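Local coordinates for protein member of s1p family of ribosomal proteins (Pyrococcus furiosus, PDB 5YH1) that probably acts as an exonuclease on nucleic acids, this piece being its manganese-binding DHH domain, at residues Leu130-Ile135 with Lys157-Asp162. Sequence-based numbering, arbitrary orientation.
Sequences LPLVVI and KIVVID
V159 O accepts a hydrogen bond from I135 N at 2.8 Å and also receives the CA-H of V134, 3.3 Å from that CA. V133 O is held likewise, by V159 N at 2.8 Å and the CA-H of I158. V133 N to K157 O and I161 N to I135 O complete four nearly straight bonds between two parallel strands. Where the pairing begins, a water accepts from K157 N and donates to P131 O, continuing the link.

On one face V134 and V159 stand as neighbours, V134 CG2 4.2 Å from V159 CB. In L132, chi1 (175°) puts CG beside the carbonyl carbon and chi2 (70°) then sets CD1, 3.6 Å from K157 O and near V159 CG2, beneath helix 32-53. On the other face I135 CG1 approaches I158 CG2 loosely at 4.4 Å, and Y148 of helix 145-152 covers I135, I158 and V160.

Strand 132-136 is the middle one of five, V134 being backbone-bonded to I59 and R61 of strand 58-63. Helix 145-152 joins it to 158-161, a beta-alpha-beta unit of the DHH domain's parallel sheet; D137 follows the first strand at once and H163 comes two residues after the second, both manganese ligands.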
loop_
_atom_site.group_PDB
_atom_site.type_symbol
_atom_site.label_atom_id
_atom_site.label_comp_id
_atom_site.label_asym_id
_atom_site.label_seq_id
_atom_site.Cartn_x
_atom_site.Cartn_y
_atom_site.Cartn_z
ATOM N N LEU A 130 -7.451 25.035 10.425
ATOM C CA LEU A 130 -7.797 24.104 9.366
ATOM C C LEU A 130 -7.435 24.733 8.016
ATOM O O LEU A 130 -7.509 25.953 7.848
ATOM C CB LEU A 130 -9.273 23.742 9.425
ATOM C CG LEU A 130 -9.736 23.040 10.704
ATOM C CD1 LEU A 130 -11.207 22.683 10.576
ATOM C CD2 LEU A 130 -8.917 21.801 11.025
ATOM N N PRO A 131 -7.000 23.909 7.063
ATOM C CA PRO A 131 -6.399 24.454 5.845
ATOM C C PRO A 131 -7.399 24.992 4.840
ATOM O O PRO A 131 -8.585 24.700 4.921
ATOM C CB PRO A 131 -5.674 23.248 5.243
ATOM C CG PRO A 131 -6.428 22.073 5.762
ATOM C CD PRO A 131 -6.833 22.451 7.151
ATOM N N LEU A 132 -6.891 25.806 3.923
ATOM C CA LEU A 132 -7.557 26.070 2.665
ATOM C C LEU A 132 -7.213 24.889 1.765
ATOM O O LEU A 132 -6.042 24.508 1.649
ATOM C CB LEU A 132 -7.034 27.370 2.041
ATOM C CG LEU A 132 -7.547 27.754 0.650
ATOM C CD1 LEU A 132 -9.009 28.146 0.734
ATOM C CD2 LEU A 132 -6.720 28.890 0.061
ATOM N N VAL A 133 -8.235 24.318 1.142
ATOM C CA VAL A 133 -8.067 23.219 0.205
ATOM C C VAL A 133 -8.202 23.735 -1.233
ATOM O O VAL A 133 -9.211 24.379 -1.582
ATOM C CB VAL A 133 -9.101 22.109 0.479
ATOM C CG1 VAL A 133 -9.011 21.010 -0.568
ATOM C CG2 VAL A 133 -8.889 21.524 1.874
ATOM N N VAL A 134 -7.174 23.467 -2.042
ATOM C CA VAL A 134 -7.143 23.838 -3.461
ATOM C C VAL A 134 -7.047 22.561 -4.276
ATOM O O VAL A 134 -6.078 21.807 -4.126
ATOM C CB VAL A 134 -5.931 24.735 -3.800
ATOM C CG1 VAL A 134 -5.968 25.165 -5.261
ATOM C CG2 VAL A 134 -5.882 25.955 -2.885
ATOM N N ILE A 135 -8.057 22.310 -5.113
ATOM C CA ILE A 135 -8.108 21.119 -5.954
ATOM C C ILE A 135 -7.917 21.553 -7.397
ATOM O O ILE A 135 -8.576 22.499 -7.846
ATOM C CB ILE A 135 -9.463 20.397 -5.903
ATOM C CG1 ILE A 135 -10.055 20.405 -4.500
ATOM C CG2 ILE A 135 -9.316 18.976 -6.451
ATOM C CD1 ILE A 135 -9.290 19.555 -3.509
ATOM N N LYS A 157 -12.707 25.856 3.640
ATOM C CA LYS A 157 -12.896 26.591 2.385
ATOM C C LYS A 157 -12.147 25.908 1.258
ATOM O O LYS A 157 -11.092 25.308 1.473
ATOM C CB LYS A 157 -12.478 28.046 2.544
ATOM C CG LYS A 157 -13.392 28.775 3.512
ATOM C CD LYS A 157 -13.041 30.240 3.617
ATOM C CE LYS A 157 -14.069 30.974 4.464
ATOM N NZ LYS A 157 -13.668 32.398 4.636
ATOM N N ILE A 158 -12.729 25.978 0.066
ATOM C CA ILE A 158 -12.330 25.136 -1.040
ATOM C C ILE A 158 -12.221 25.970 -2.317
ATOM O O ILE A 158 -13.172 26.660 -2.700
ATOM C CB ILE A 158 -13.350 23.992 -1.264
ATOM C CG1 ILE A 158 -13.519 23.141 0.006
ATOM C CG2 ILE A 158 -12.915 23.103 -2.417
ATOM C CD1 ILE A 158 -14.726 22.224 -0.029
ATOM N N VAL A 159 -11.053 25.907 -2.952
ATOM C CA VAL A 159 -10.818 26.492 -4.275
ATOM C C VAL A 159 -10.680 25.363 -5.299
ATOM O O VAL A 159 -9.928 24.408 -5.081
ATOM C CB VAL A 159 -9.537 27.351 -4.277
ATOM C CG1 VAL A 159 -9.182 27.831 -5.688
ATOM C CG2 VAL A 159 -9.693 28.529 -3.318
ATOM N N VAL A 160 -11.418 25.464 -6.402
ATOM C CA VAL A 160 -11.293 24.522 -7.505
ATOM C C VAL A 160 -10.812 25.218 -8.777
ATOM O O VAL A 160 -11.393 26.233 -9.194
ATOM C CB VAL A 160 -12.625 23.832 -7.822
ATOM C CG1 VAL A 160 -12.421 22.816 -8.948
ATOM C CG2 VAL A 160 -13.207 23.166 -6.576
ATOM N N ILE A 161 -9.757 24.662 -9.378
ATOM C CA ILE A 161 -9.229 25.097 -10.676
ATOM C C ILE A 161 -9.207 23.866 -11.596
ATOM O O ILE A 161 -8.330 23.010 -11.488
ATOM C CB ILE A 161 -7.807 25.676 -10.551
ATOM C CG1 ILE A 161 -7.790 26.866 -9.586
ATOM C CG2 ILE A 161 -7.284 26.104 -11.915
ATOM C CD1 ILE A 161 -6.408 27.274 -9.131
ATOM N N ASP A 162 -10.186 23.770 -12.484
ATOM C CA ASP A 162 -10.383 22.580 -13.289
ATOM C C ASP A 162 -10.915 22.973 -14.675
ATOM O O ASP A 162 -11.331 24.114 -14.888
ATOM C CB ASP A 162 -11.351 21.645 -12.548
ATOM C CG ASP A 162 -11.356 20.231 -13.089
ATOM O OD1 ASP A 162 -10.499 19.897 -13.949
ATOM O OD2 ASP A 162 -12.239 19.444 -12.649
HETATM O O HOH W 1 -10.391 26.714 5.185
#